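Local atomic coordinates of D-3-phosphoglycerate dehydrogenase-related protein (Vibrio cholerae, PDB entry 4S1V), a protein that probably oxidises D-3-phosphoglycerate or a related D-2-hydroxyacid with NAD as cofactor, as a member of the D-isomer-specific 2-hydroxyacid dehydrogenase family. Residues T95-I100 and F305-K310. Residues are numbered along the deposited sequence; the frame is centred on the assembly and turned at random.
Sequences TVLEGI and FENVVK
Asn307 meets Leu97 and Glu98 with different parts of one residue, and the pair of encounters illustrates how a single polar residue can join a helix to the edge of a sheet. The tighter part is the packing of Leu97 on the CB and backbone carbonyl of Asn307. Leu97 CD1 settles against the helix, 3.8 Å from Asn307 CB and 3.5 Å from Asn307 O, while Leu97 CB also stands 4.0 Å from Asn307 CB. Beneath this pair lies strand 73-76, where Leu97 touches Leu73 and Asn307 touches Ser75; Val308, whose side chain starts out away from 95-100, packs on the same two residues. The setting is a Rossmann-like layer of parallel strands: 95-98 is the outermost strand at one end of the five-stranded sheet, hydrogen-bonded to 73-76, and segment 305-310 of the late helix 294-312, some two hundred residues further on, lies over that end, in the domain distinct from the seven-stranded sheet of the NAD-binding fold. With CG set anti to its own carbonyl carbon (chi1 -75°), Asn307 places its amide nitrogen beside the carbonyl of Glu98. Here the fit becomes looser. Asn307 ND2 donates to Glu98 O over 3.0 Å, but the N-H...O angle of 124° makes this a weak, bent bond. Asn307 ND2 also donates to a water oxygen at 2.7 Å, and that water in turn gives a weak bond to Leu97 O, so the amide is linked to the successive carbonyls of Leu97 and Glu98, one through solvent and one directly. The side chain of Glu98 leaves the backbone on the face turned from the helix, and its OE1 accepts from Val80 N. On the outer side, Lys310 NZ bridges back to Glu306 OE2 at 2.8 Å, approaching the anti lone pair of that oxygen, a salt bridge one turn long along the helix; neither charged group contacts 95-100 directly.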
loop_
_atom_site.group_PDB
_atom_site.type_symbol
_atom_site.label_atom_id
_atom_site.label_comp_id
_atom_site.label_asym_id
_atom_site.label_seq_id
_atom_site.Cartn_x
_atom_site.Cartn_y
_atom_site.Cartn_z
ATOM N N THR C 95 -33.059 -38.691 -15.210
ATOM C CA THR C 95 -33.830 -38.297 -14.038
ATOM C C THR C 95 -33.077 -37.197 -13.295
ATOM O O THR C 95 -31.871 -37.311 -13.055
ATOM C CB THR C 95 -34.065 -39.490 -13.083
ATOM O OG1 THR C 95 -34.609 -40.587 -13.817
ATOM C CG2 THR C 95 -35.046 -39.129 -11.953
ATOM N N VAL C 96 -33.796 -36.128 -12.958
ATOM C CA VAL C 96 -33.267 -35.064 -12.111
ATOM C C VAL C 96 -34.004 -35.053 -10.776
ATOM O O VAL C 96 -35.212 -34.826 -10.724
ATOM C CB VAL C 96 -33.377 -33.682 -12.788
ATOM C CG1 VAL C 96 -32.922 -32.573 -11.843
ATOM C CG2 VAL C 96 -32.550 -33.658 -14.064
ATOM N N LEU C 97 -33.272 -35.311 -9.700
ATOM C CA LEU C 97 -33.836 -35.225 -8.353
ATOM C C LEU C 97 -33.241 -34.027 -7.609
ATOM O O LEU C 97 -32.048 -33.733 -7.738
ATOM C CB LEU C 97 -33.596 -36.530 -7.577
ATOM C CG LEU C 97 -34.255 -37.818 -8.105
ATOM C CD1 LEU C 97 -33.717 -39.061 -7.393
ATOM C CD2 LEU C 97 -35.771 -37.750 -7.967
ATOM N N GLU C 98 -34.075 -33.334 -6.836
ATOM C CA GLU C 98 -33.594 -32.184 -6.077
ATOM C C GLU C 98 -33.593 -32.385 -4.568
ATOM O O GLU C 98 -34.409 -33.144 -4.029
ATOM C CB GLU C 98 -34.285 -30.876 -6.488
ATOM C CG GLU C 98 -35.803 -30.851 -6.457
ATOM C CD GLU C 98 -36.364 -29.479 -6.825
ATOM O OE1 GLU C 98 -35.633 -28.660 -7.424
ATOM O OE2 GLU C 98 -37.540 -29.209 -6.512
ATOM N N GLY C 99 -32.666 -31.707 -3.901
ATOM C CA GLY C 99 -32.522 -31.812 -2.459
ATOM C C GLY C 99 -33.137 -30.643 -1.709
ATOM O O GLY C 99 -34.145 -30.061 -2.136
ATOM N N ILE C 100 -32.521 -30.313 -0.579
ATOM C CA ILE C 100 -33.002 -29.262 0.293
ATOM C C ILE C 100 -31.801 -28.427 0.705
ATOM O O ILE C 100 -30.671 -28.916 0.679
ATOM C CB ILE C 100 -33.709 -29.829 1.551
ATOM C CG1 ILE C 100 -32.755 -30.731 2.358
ATOM C CG2 ILE C 100 -34.996 -30.565 1.170
ATOM C CD1 ILE C 100 -33.256 -31.137 3.737
ATOM N N PHE C 305 -27.312 -37.260 -1.503
ATOM C CA PHE C 305 -26.907 -38.672 -1.435
ATOM C C PHE C 305 -28.079 -39.594 -1.111
ATOM O O PHE C 305 -28.083 -40.766 -1.499
ATOM C CB PHE C 305 -25.775 -38.882 -0.420
ATOM C CG PHE C 305 -24.514 -38.129 -0.741
ATOM C CD1 PHE C 305 -24.291 -37.603 -2.016
ATOM C CD2 PHE C 305 -23.528 -37.968 0.227
ATOM C CE1 PHE C 305 -23.125 -36.917 -2.307
ATOM C CE2 PHE C 305 -22.351 -37.293 -0.064
ATOM C CZ PHE C 305 -22.152 -36.765 -1.328
ATOM N N GLU C 306 -29.064 -39.054 -0.392
ATOM C CA GLU C 306 -30.307 -39.760 -0.082
ATOM C C GLU C 306 -31.064 -40.055 -1.375
ATOM O O GLU C 306 -31.596 -41.151 -1.559
ATOM C CB GLU C 306 -31.171 -38.920 0.879
ATOM C CG GLU C 306 -32.595 -39.406 1.101
ATOM C CD GLU C 306 -33.534 -38.305 1.578
ATOM O OE1 GLU C 306 -33.078 -37.333 2.220
ATOM O OE2 GLU C 306 -34.747 -38.405 1.299
ATOM N N ASN C 307 -31.097 -39.076 -2.276
ATOM C CA ASN C 307 -31.776 -39.241 -3.558
ATOM C C ASN C 307 -31.042 -40.210 -4.489
ATOM O O ASN C 307 -31.668 -40.938 -5.257
ATOM C CB ASN C 307 -32.005 -37.886 -4.219
ATOM C CG ASN C 307 -33.126 -37.102 -3.559
ATOM O OD1 ASN C 307 -34.057 -37.682 -2.992
ATOM N ND2 ASN C 307 -33.046 -35.781 -3.636
ATOM N N VAL C 308 -29.717 -40.225 -4.390
ATOM C CA VAL C 308 -28.897 -41.189 -5.109
ATOM C C VAL C 308 -29.283 -42.617 -4.709
ATOM O O VAL C 308 -29.548 -43.451 -5.579
ATOM C CB VAL C 308 -27.384 -40.934 -4.892
ATOM C CG1 VAL C 308 -26.558 -42.110 -5.389
ATOM C CG2 VAL C 308 -26.953 -39.656 -5.605
ATOM N N VAL C 309 -29.336 -42.886 -3.404
ATOM C CA VAL C 309 -29.672 -44.233 -2.902
ATOM C C VAL C 309 -31.153 -44.607 -3.090
ATOM O O VAL C 309 -31.492 -45.794 -3.196
ATOM C CB VAL C 309 -29.196 -44.472 -1.443
ATOM C CG1 VAL C 309 -27.685 -44.306 -1.339
ATOM C CG2 VAL C 309 -29.906 -43.554 -0.460
ATOM N N LYS C 310 -32.021 -43.596 -3.142
ATOM C CA LYS C 310 -33.415 -43.788 -3.542
ATOM C C LYS C 310 -33.519 -44.197 -5.013
ATOM O O LYS C 310 -34.345 -45.045 -5.372
ATOM C CB LYS C 310 -34.244 -42.523 -3.295
ATOM C CG LYS C 310 -34.698 -42.332 -1.856
ATOM C CD LYS C 310 -35.629 -41.133 -1.729
ATOM C CE LYS C 310 -36.323 -41.104 -0.373
ATOM N NZ LYS C 310 -36.823 -39.739 -0.034
HETATM O O HOH W 1 -31.050 -34.448 -4.850
#